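Local coordinates for putative carboxylesterase (PDB 3BJR), which probably hydrolyses carboxylic esters, as a putative carboxylesterase of the alpha/beta-hydrolase fold, at residues A[162-167]-A[205-210]. Numbering follows the deposited sequence.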
loop_
_atom_site.group_PDB
_atom_site.type_symbol
_atom_site.label_atom_id
_atom_site.label_comp_id
_atom_site.label_asym_id
_atom_site.label_seq_id
_atom_site.Cartn_x
_atom_site.Cartn_y
_atom_site.Cartn_z
ATOM N N PRO A 162 15.862 10.487 12.834
ATOM C CA PRO A 162 15.223 9.175 12.815
ATOM C C PRO A 162 15.794 8.429 11.626
ATOM O O PRO A 162 15.690 8.873 10.505
ATOM C CB PRO A 162 13.759 9.486 12.610
ATOM C CG PRO A 162 13.734 10.822 11.812
ATOM C CD PRO A 162 15.042 11.521 12.162
ATOM N N ASN A 163 16.391 7.290 11.855
ATOM C CA ASN A 163 17.000 6.587 10.754
ATOM C C ASN A 163 15.971 6.067 9.734
ATOM O O ASN A 163 16.211 6.097 8.528
ATOM C CB ASN A 163 18.002 5.562 11.282
ATOM C CG ASN A 163 19.117 6.214 12.048
ATOM O OD1 ASN A 163 19.284 5.958 13.235
ATOM N ND2 ASN A 163 19.860 7.096 11.393
ATOM N N ASN A 164 14.843 5.602 10.211
ATOM C CA ASN A 164 13.672 5.371 9.357
ATOM C C ASN A 164 12.508 5.763 10.247
ATOM O O ASN A 164 12.718 5.997 11.429
ATOM C CB ASN A 164 13.511 3.891 9.026
ATOM C CG ASN A 164 14.688 3.316 8.304
ATOM O OD1 ASN A 164 14.924 3.597 7.135
ATOM N ND2 ASN A 164 15.424 2.472 8.996
ATOM N N VAL A 165 11.305 5.910 9.682
ATOM C CA VAL A 165 10.084 6.012 10.503
ATOM C C VAL A 165 9.056 4.963 9.997
ATOM O O VAL A 165 9.062 4.559 8.857
ATOM C CB VAL A 165 9.466 7.435 10.608
ATOM C CG1 VAL A 165 10.528 8.408 11.173
ATOM C CG2 VAL A 165 8.900 7.906 9.299
ATOM N N VAL A 166 8.235 4.484 10.917
ATOM C CA VAL A 166 7.173 3.577 10.678
ATOM C C VAL A 166 5.899 4.244 11.179
ATOM O O VAL A 166 5.886 4.782 12.287
ATOM C CB VAL A 166 7.409 2.293 11.442
ATOM C CG1 VAL A 166 6.173 1.459 11.457
ATOM C CG2 VAL A 166 8.663 1.523 10.873
ATOM N N LEU A 167 4.834 4.204 10.361
ATOM C CA LEU A 167 3.498 4.760 10.706
ATOM C C LEU A 167 2.479 3.639 10.535
ATOM O O LEU A 167 2.392 3.079 9.454
ATOM C CB LEU A 167 3.126 5.931 9.773
ATOM C CG LEU A 167 4.130 7.079 9.561
ATOM C CD1 LEU A 167 3.535 8.078 8.535
ATOM C CD2 LEU A 167 4.450 7.746 10.854
ATOM N N ASN A 205 13.369 14.505 5.361
ATOM C CA ASN A 205 12.500 13.374 5.699
ATOM C C ASN A 205 13.274 12.127 5.310
ATOM O O ASN A 205 13.863 12.030 4.223
ATOM C CB ASN A 205 11.139 13.368 4.979
ATOM C CG ASN A 205 10.164 14.352 5.548
ATOM O OD1 ASN A 205 10.420 15.529 5.558
ATOM N ND2 ASN A 205 9.027 13.872 6.002
ATOM N N GLN A 206 13.246 11.193 6.227
ATOM C CA GLN A 206 13.886 9.893 6.120
ATOM C C GLN A 206 12.923 8.823 5.633
ATOM O O GLN A 206 11.718 9.062 5.639
ATOM C CB GLN A 206 14.450 9.534 7.515
ATOM C CG GLN A 206 15.470 10.584 7.969
ATOM C CD GLN A 206 16.597 10.729 6.974
ATOM O OE1 GLN A 206 17.210 9.749 6.628
ATOM N NE2 GLN A 206 16.871 11.961 6.503
ATOM N N PRO A 207 13.448 7.657 5.186
ATOM C CA PRO A 207 12.618 6.563 4.676
ATOM C C PRO A 207 11.458 6.219 5.594
ATOM O O PRO A 207 11.639 6.115 6.820
ATOM C CB PRO A 207 13.584 5.410 4.557
ATOM C CG PRO A 207 14.906 6.094 4.228
ATOM C CD PRO A 207 14.886 7.333 5.066
ATOM N N THR A 208 10.287 6.001 4.978
ATOM C CA THR A 208 9.049 5.835 5.708
ATOM C C THR A 208 8.252 4.609 5.285
ATOM O O THR A 208 7.946 4.430 4.113
ATOM C CB THR A 208 8.189 7.108 5.517
ATOM O OG1 THR A 208 8.961 8.258 5.910
ATOM C CG2 THR A 208 6.849 7.065 6.341
ATOM N N PHE A 209 7.871 3.801 6.267
ATOM C CA PHE A 209 7.036 2.630 6.062
ATOM C C PHE A 209 5.694 2.968 6.664
ATOM O O PHE A 209 5.596 3.256 7.839
ATOM C CB PHE A 209 7.594 1.398 6.763
ATOM C CG PHE A 209 6.776 0.187 6.578
ATOM C CD1 PHE A 209 5.755 -0.115 7.418
ATOM C CD2 PHE A 209 7.023 -0.662 5.497
ATOM C CE1 PHE A 209 4.987 -1.276 7.236
ATOM C CE2 PHE A 209 6.275 -1.794 5.315
ATOM C CZ PHE A 209 5.254 -2.099 6.152
ATOM N N ILE A 210 4.646 2.891 5.849
ATOM C CA ILE A 210 3.305 3.200 6.295
ATOM C C ILE A 210 2.348 2.063 5.997
ATOM O O ILE A 210 2.393 1.470 4.925
ATOM C CB ILE A 210 2.705 4.418 5.548
ATOM C CG1 ILE A 210 3.685 5.560 5.426
ATOM C CG2 ILE A 210 1.424 4.910 6.232
ATOM C CD1 ILE A 210 3.308 6.562 4.327
HETATM O O HOH W 1 17.875 7.513 7.298
#
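Val165 N donates to Pro207 O at 2.9 Å. Phe209 N returns a bond to Val165 O, also 2.9 Å, and Leu167 N reaches Phe209 O at 2.8 Å. With axes only 14° apart, this ladder defines adjacent parallel strands. Beside it, Val165 CG2 lies between its own backbone N and carbonyl carbon (CG1 chi1 -57°) and packs 3.4 Å from Thr208 OG1, the two side chains running side by side. Leu167 CD1 meets Ile210 CG1 at 4.0 Å on this same face, while Val166 and Phe209 occupy the other. Before the strands, Asn164 OD1 crosses to Pro207 CB (3.4 Å). Thr208 OG1 turns back to donate to Gln206 O at 2.9 Å, in the carbonyl plane, linking Thr208 to the backbone two residues earlier. Without OG1 and CG2, as in an alanine here, Gln206 O would probably lose this donor and Val165 CG2 the neighbour it packs on. Further out, helices 133-153 and 222-233 cover the face of Val165, Leu167, Thr208 and Ile210, and Trp278 of helix 270-281 meets the Phe209 ring. Backbone bonds thus fix the register, and apolar packing against helices flanks these two strands, consistent with an alpha/beta-hydrolase core.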